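Local coordinates for protein ubiquitin-activating enzyme E1-like (Saccharomyces cerevisiae, PDB 3ONH) that forms the ubiquitin-fold domain of Uba2, which pairs with Aos1 as the E1 that activates the yeast SUMO protein Smt3 using ATP, at residues G8-S13 with S105-E110; L12-L17 with L93-E98. All blocks are in the same frame, centred on the assembly; numbering follows the deposited sequence.

Strand 6-12 supplies one side of both contacts, which share Leu12 and Ser13 and have centres 12 Å apart. In contact 1 the strand pairs antiparallel with the chain at Ser105; in contact 2 Leu12 pairs parallel with Val95 of strand 84-95. The strand therefore lies between two partners in the sheet of this ubiquitin-fold domain. The contacts also meet directly: Ile10 O lies 2.8 Å from Asp94 N, a probable hydrogen bond, and Ile10 CD1 packs 3.8 Å from Leu93 CD2. Contact 1 is largely a surface contact, whereas contact 2 is partly buried and continues into helix 14-19, which follows the strand directly.

Contact 1: G8-S13 with S105-E110; sequences GVIKLS and SLPDVE
Ile10 overlaps Leu106 side by side, the two side chains pointing the same way, with Leu106 CD2 set against the gamma-to-delta part of the isoleucine. The methyl stands 3.4 Å from Ile10 CG1 and 3.4 Å from Ile10 CD1, both tighter than usual van der Waals packing. Ile10 CG1 sits beside its own backbone N and anti to the carbonyl carbon (chi1 -64°), the position in which it also meets the Pro107 ring, while Phe25 and Leu28 of helix 22-33 touch Ile10 and Leu106 respectively.

The backbones run antiparallel, and Lys11 and Ser105 form a hydrogen-bonded pair with bonds in both directions. Lys11 N donates to Ser105 O at 2.9 Å, and Ser105 N returns a straighter bond to Lys11 O at 2.8 Å (173° at the hydrogen). The CB atoms of this pair stand together on one face of the sheet, and the lysine chain then leads away from the segment.

Two residues further on, the ladder changes character. In this register the next donor facing Val9 O would belong to Pro107, whose nitrogen carries no hydrogen; instead the ring presents CD 3.0 Å from Val9 O. A water donates to Val9 O at 2.9 Å and also to Ser105 O at 3.2 Å, bridging the two carbonyls. Gly8 CA lies 3.8 Å from Pro107 CG, the glycine having no side chain between backbone and ring.

The chemistry implies a change of bonding along the margin of the sheet: across these segments Lys11 and Ser105 form the one bridge, and the ladder gives way at Pro107 to apolar packing and a bridging water.

Contact 2: L12-L17 with L93-E98; sequences LSSDCL and LDVDDE
Leu12 O takes one N-H bond and a C-H...O contact. Asp96 N bonds to it at 3.0 Å, almost in line with the C=O bond (175° at the oxygen), and Val95 CA, 3.2 Å away, directs its hydrogen at the same oxygen. Leu12 also donates, its N bonding to Asp94 O at 3.0 Å; here the donor stands well above the carbonyl plane, 42° out of it. Leu12 thus reaches the residues before and after Val95, which is the pattern of a parallel bridge, with Leu12 and Val95 side chains on one face of the sheet.

Val95 divides its two methyls between different neighbours. CG1 lies anti to the backbone N (chi1 172°) and faces the start of helix 14-19, where Ser14 OG is 3.9 Å from it. CG2, anti to the carbonyl carbon, comes within 4.1 Å of Leu12 CB and 4.2 Å of Leu17 CD1. The same Leu17 methyl lies 4.3 Å from Leu93 CD1, while Leu93 CD2 meets Leu12 CD1 at 4.2 Å. These branches pack together where the two strands meet the helix start, with separations that indicate ordinary rather than tight packing.

Ser13 occupies the N-cap position, so the chain passes from sheet to helix directly after the bridge. Its OG is bonded to Thr103 N, while Asp15 OD2 takes a bond from Asn102 N, tying the helix start to the chain before strand 104-105. On the other strand, Asn70 OD1 accepts from Val95 N.

Chemically, the work is divided: backbone bonds set the parallel register at Leu12, and methyl contacts seat the first turn of the helix against strand 84-95.

Contact 1: G8-S13 with S105-E110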
loop_
_atom_site.group_PDB
_atom_site.type_symbol
_atom_site.label_atom_id
_atom_site.label_comp_id
_atom_site.label_asym_id
_atom_site.label_seq_id
_atom_site.Cartn_x
_atom_site.Cartn_y
_atom_site.Cartn_z
ATOM N N GLY A 8 8.925 3.101 4.157
ATOM C CA GLY A 8 8.304 3.435 5.424
ATOM C C GLY A 8 7.683 2.221 6.084
ATOM O O GLY A 8 7.582 1.162 5.464
ATOM N N VAL A 9 7.278 2.374 7.341
ATOM C CA VAL A 9 6.561 1.339 8.064
ATOM C C VAL A 9 5.117 1.764 8.300
ATOM O O VAL A 9 4.855 2.869 8.774
ATOM C CB VAL A 9 7.220 1.043 9.432
ATOM C CG1 VAL A 9 6.342 0.115 10.267
ATOM C CG2 VAL A 9 8.595 0.443 9.244
ATOM N N ILE A 10 4.186 0.884 7.953
ATOM C CA ILE A 10 2.791 1.059 8.333
ATOM C C ILE A 10 2.549 0.363 9.661
ATOM O O ILE A 10 2.817 -0.828 9.797
ATOM C CB ILE A 10 1.842 0.469 7.274
ATOM C CG1 ILE A 10 1.976 1.229 5.957
ATOM C CG2 ILE A 10 0.414 0.525 7.753
ATOM C CD1 ILE A 10 1.142 0.649 4.829
ATOM N N LYS A 11 2.051 1.109 10.644
ATOM C CA LYS A 11 1.681 0.537 11.937
ATOM C C LYS A 11 0.208 0.134 11.945
ATOM O O LYS A 11 -0.683 0.989 11.938
ATOM C CB LYS A 11 1.958 1.530 13.068
ATOM C CG LYS A 11 3.411 1.978 13.171
ATOM C CD LYS A 11 3.536 3.189 14.093
ATOM C CE LYS A 11 4.966 3.707 14.161
ATOM N NZ LYS A 11 5.900 2.661 14.661
ATOM N N LEU A 12 -0.034 -1.174 11.960
ATOM C CA LEU A 12 -1.378 -1.740 11.894
ATOM C C LEU A 12 -1.685 -2.532 13.144
ATOM O O LEU A 12 -0.841 -3.278 13.627
ATOM C CB LEU A 12 -1.490 -2.693 10.700
ATOM C CG LEU A 12 -1.992 -2.161 9.364
ATOM C CD1 LEU A 12 -1.539 -3.079 8.251
ATOM C CD2 LEU A 12 -3.503 -2.044 9.378
ATOM N N SER A 13 -2.898 -2.378 13.663
ATOM C CA SER A 13 -3.391 -3.276 14.689
ATOM C C SER A 13 -3.908 -4.544 14.012
ATOM O O SER A 13 -4.243 -4.536 12.829
ATOM C CB SER A 13 -4.486 -2.607 15.525
ATOM O OG SER A 13 -5.594 -2.225 14.731
ATOM N N SER A 105 -1.747 3.303 10.878
ATOM C CA SER A 105 -0.961 4.520 10.812
ATOM C C SER A 105 0.048 4.471 9.668
ATOM O O SER A 105 0.996 3.700 9.716
ATOM C CB SER A 105 -0.235 4.724 12.140
ATOM O OG SER A 105 0.259 6.042 12.266
ATOM N N LEU A 106 -0.156 5.294 8.642
ATOM C CA LEU A 106 0.792 5.369 7.540
ATOM C C LEU A 106 1.955 6.293 7.878
ATOM O O LEU A 106 1.773 7.346 8.478
ATOM C CB LEU A 106 0.116 5.843 6.248
ATOM C CG LEU A 106 -0.914 4.923 5.582
ATOM C CD1 LEU A 106 -1.092 5.283 4.118
ATOM C CD2 LEU A 106 -0.503 3.485 5.700
ATOM N N PRO A 107 3.165 5.903 7.474
ATOM C CA PRO A 107 4.353 6.704 7.771
ATOM C C PRO A 107 4.370 8.047 7.039
ATOM O O PRO A 107 3.974 8.141 5.871
ATOM C CB PRO A 107 5.494 5.821 7.265
ATOM C CG PRO A 107 4.867 4.970 6.212
ATOM C CD PRO A 107 3.500 4.667 6.750
ATOM N N ASP A 108 4.837 9.081 7.725
ATOM C CA ASP A 108 5.072 10.357 7.066
ATOM C C ASP A 108 6.411 10.327 6.347
ATOM O O ASP A 108 7.462 10.520 6.954
ATOM C CB ASP A 108 4.965 11.517 8.050
ATOM C CG ASP A 108 3.520 11.870 8.357
ATOM O OD1 ASP A 108 2.973 12.758 7.670
ATOM O OD2 ASP A 108 2.922 11.244 9.259
ATOM N N VAL A 109 6.345 10.050 5.045
ATOM C CA VAL A 109 7.518 9.900 4.194
ATOM C C VAL A 109 7.477 10.926 3.064
ATOM O O VAL A 109 6.403 11.349 2.637
ATOM C CB VAL A 109 7.563 8.497 3.554
ATOM C CG1 VAL A 109 8.738 8.384 2.596
ATOM C CG2 VAL A 109 7.624 7.423 4.616
ATOM N N GLU A 110 8.650 11.321 2.584
ATOM C CA GLU A 110 8.747 12.247 1.464
ATOM C C GLU A 110 8.796 11.474 0.157
ATOM O O GLU A 110 9.755 10.742 -0.094
ATOM C CB GLU A 110 10.005 13.102 1.594
ATOM C CG GLU A 110 9.987 14.363 0.754
ATOM C CD GLU A 110 11.075 15.341 1.169
ATOM O OE1 GLU A 110 12.258 15.086 0.847
ATOM O OE2 GLU A 110 10.746 16.357 1.824
HETATM O O HOH W 1 3.896 4.679 10.787
#

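Contact 2: L12-L17 with L93-E98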
loop_
_atom_site.group_PDB
_atom_site.type_symbol
_atom_site.label_atom_id
_atom_site.label_comp_id
_atom_site.label_asym_id
_atom_site.label_seq_id
_atom_site.Cartn_x
_atom_site.Cartn_y
_atom_site.Cartn_z
ATOM N N LEU A 12 -0.034 -1.174 11.960
ATOM C CA LEU A 12 -1.378 -1.740 11.894
ATOM C C LEU A 12 -1.685 -2.532 13.144
ATOM O O LEU A 12 -0.841 -3.278 13.627
ATOM C CB LEU A 12 -1.490 -2.693 10.700
ATOM C CG LEU A 12 -1.992 -2.161 9.364
ATOM C CD1 LEU A 12 -1.539 -3.079 8.251
ATOM C CD2 LEU A 12 -3.503 -2.044 9.378
ATOM N N SER A 13 -2.898 -2.378 13.663
ATOM C CA SER A 13 -3.391 -3.276 14.689
ATOM C C SER A 13 -3.908 -4.544 14.012
ATOM O O SER A 13 -4.243 -4.536 12.829
ATOM C CB SER A 13 -4.486 -2.607 15.525
ATOM O OG SER A 13 -5.594 -2.225 14.731
ATOM N N SER A 14 -3.959 -5.638 14.758
ATOM C CA SER A 14 -4.375 -6.922 14.212
ATOM C C SER A 14 -5.782 -6.872 13.638
ATOM O O SER A 14 -6.044 -7.397 12.561
ATOM C CB SER A 14 -4.303 -7.994 15.295
ATOM O OG SER A 14 -3.068 -7.922 15.985
ATOM N N ASP A 15 -6.693 -6.248 14.372
ATOM C CA ASP A 15 -8.080 -6.158 13.950
ATOM C C ASP A 15 -8.183 -5.389 12.653
ATOM O O ASP A 15 -9.151 -5.536 11.913
ATOM C CB ASP A 15 -8.918 -5.456 15.015
ATOM C CG ASP A 15 -8.530 -3.999 15.193
ATOM O OD1 ASP A 15 -7.320 -3.699 15.205
ATOM O OD2 ASP A 15 -9.436 -3.154 15.332
ATOM N N CYS A 16 -7.179 -4.564 12.379
ATOM C CA CYS A 16 -7.204 -3.714 11.197
ATOM C C CYS A 16 -6.845 -4.486 9.924
ATOM O O CYS A 16 -7.463 -4.305 8.883
ATOM C CB CYS A 16 -6.285 -2.508 11.380
ATOM S SG CYS A 16 -6.524 -1.233 10.138
ATOM N N LEU A 17 -5.847 -5.352 10.011
ATOM C CA LEU A 17 -5.521 -6.195 8.880
ATOM C C LEU A 17 -6.758 -6.994 8.492
ATOM O O LEU A 17 -7.019 -7.215 7.310
ATOM C CB LEU A 17 -4.374 -7.140 9.230
ATOM C CG LEU A 17 -3.616 -7.739 8.043
ATOM C CD1 LEU A 17 -2.655 -6.731 7.443
ATOM C CD2 LEU A 17 -2.868 -8.981 8.476
ATOM N N LEU A 93 4.566 -3.728 6.490
ATOM C CA LEU A 93 3.410 -3.872 7.366
ATOM C C LEU A 93 3.823 -4.366 8.744
ATOM O O LEU A 93 4.212 -5.524 8.919
ATOM C CB LEU A 93 2.370 -4.833 6.775
ATOM C CG LEU A 93 1.863 -4.548 5.364
ATOM C CD1 LEU A 93 0.686 -5.454 5.025
ATOM C CD2 LEU A 93 1.453 -3.092 5.252
ATOM N N ASP A 94 3.729 -3.472 9.720
ATOM C CA ASP A 94 4.058 -3.777 11.115
ATOM C C ASP A 94 2.792 -4.023 11.934
ATOM O O ASP A 94 2.215 -3.097 12.506
ATOM C CB ASP A 94 4.879 -2.629 11.712
ATOM C CG ASP A 94 5.126 -2.788 13.201
ATOM O OD1 ASP A 94 4.867 -3.880 13.747
ATOM O OD2 ASP A 94 5.593 -1.811 13.828
ATOM N N VAL A 95 2.360 -5.279 11.979
ATOM C CA VAL A 95 1.177 -5.656 12.733
ATOM C C VAL A 95 1.566 -5.933 14.187
ATOM O O VAL A 95 2.212 -6.934 14.495
ATOM C CB VAL A 95 0.490 -6.864 12.092
ATOM C CG1 VAL A 95 -0.634 -7.378 12.974
ATOM C CG2 VAL A 95 -0.031 -6.481 10.716
ATOM N N ASP A 96 1.175 -5.026 15.073
ATOM C CA ASP A 96 1.693 -5.018 16.434
ATOM C C ASP A 96 0.617 -5.190 17.505
ATOM O O ASP A 96 -0.450 -4.578 17.439
ATOM C CB ASP A 96 2.464 -3.716 16.668
ATOM C CG ASP A 96 3.003 -3.600 18.073
ATOM O OD1 ASP A 96 3.180 -4.640 18.738
ATOM O OD2 ASP A 96 3.257 -2.458 18.508
ATOM N N ASP A 97 0.914 -6.032 18.488
ATOM C CA ASP A 97 0.091 -6.155 19.682
ATOM C C ASP A 97 0.903 -5.698 20.890
ATOM O O ASP A 97 2.010 -6.181 21.125
ATOM C CB ASP A 97 -0.381 -7.596 19.871
ATOM N N GLU A 98 0.343 -4.769 21.653
ATOM C CA GLU A 98 -1.008 -4.301 21.396
ATOM C C GLU A 98 -1.056 -2.837 20.982
ATOM O O GLU A 98 -1.025 -1.943 21.824
ATOM C CB GLU A 98 -1.882 -4.530 22.619
#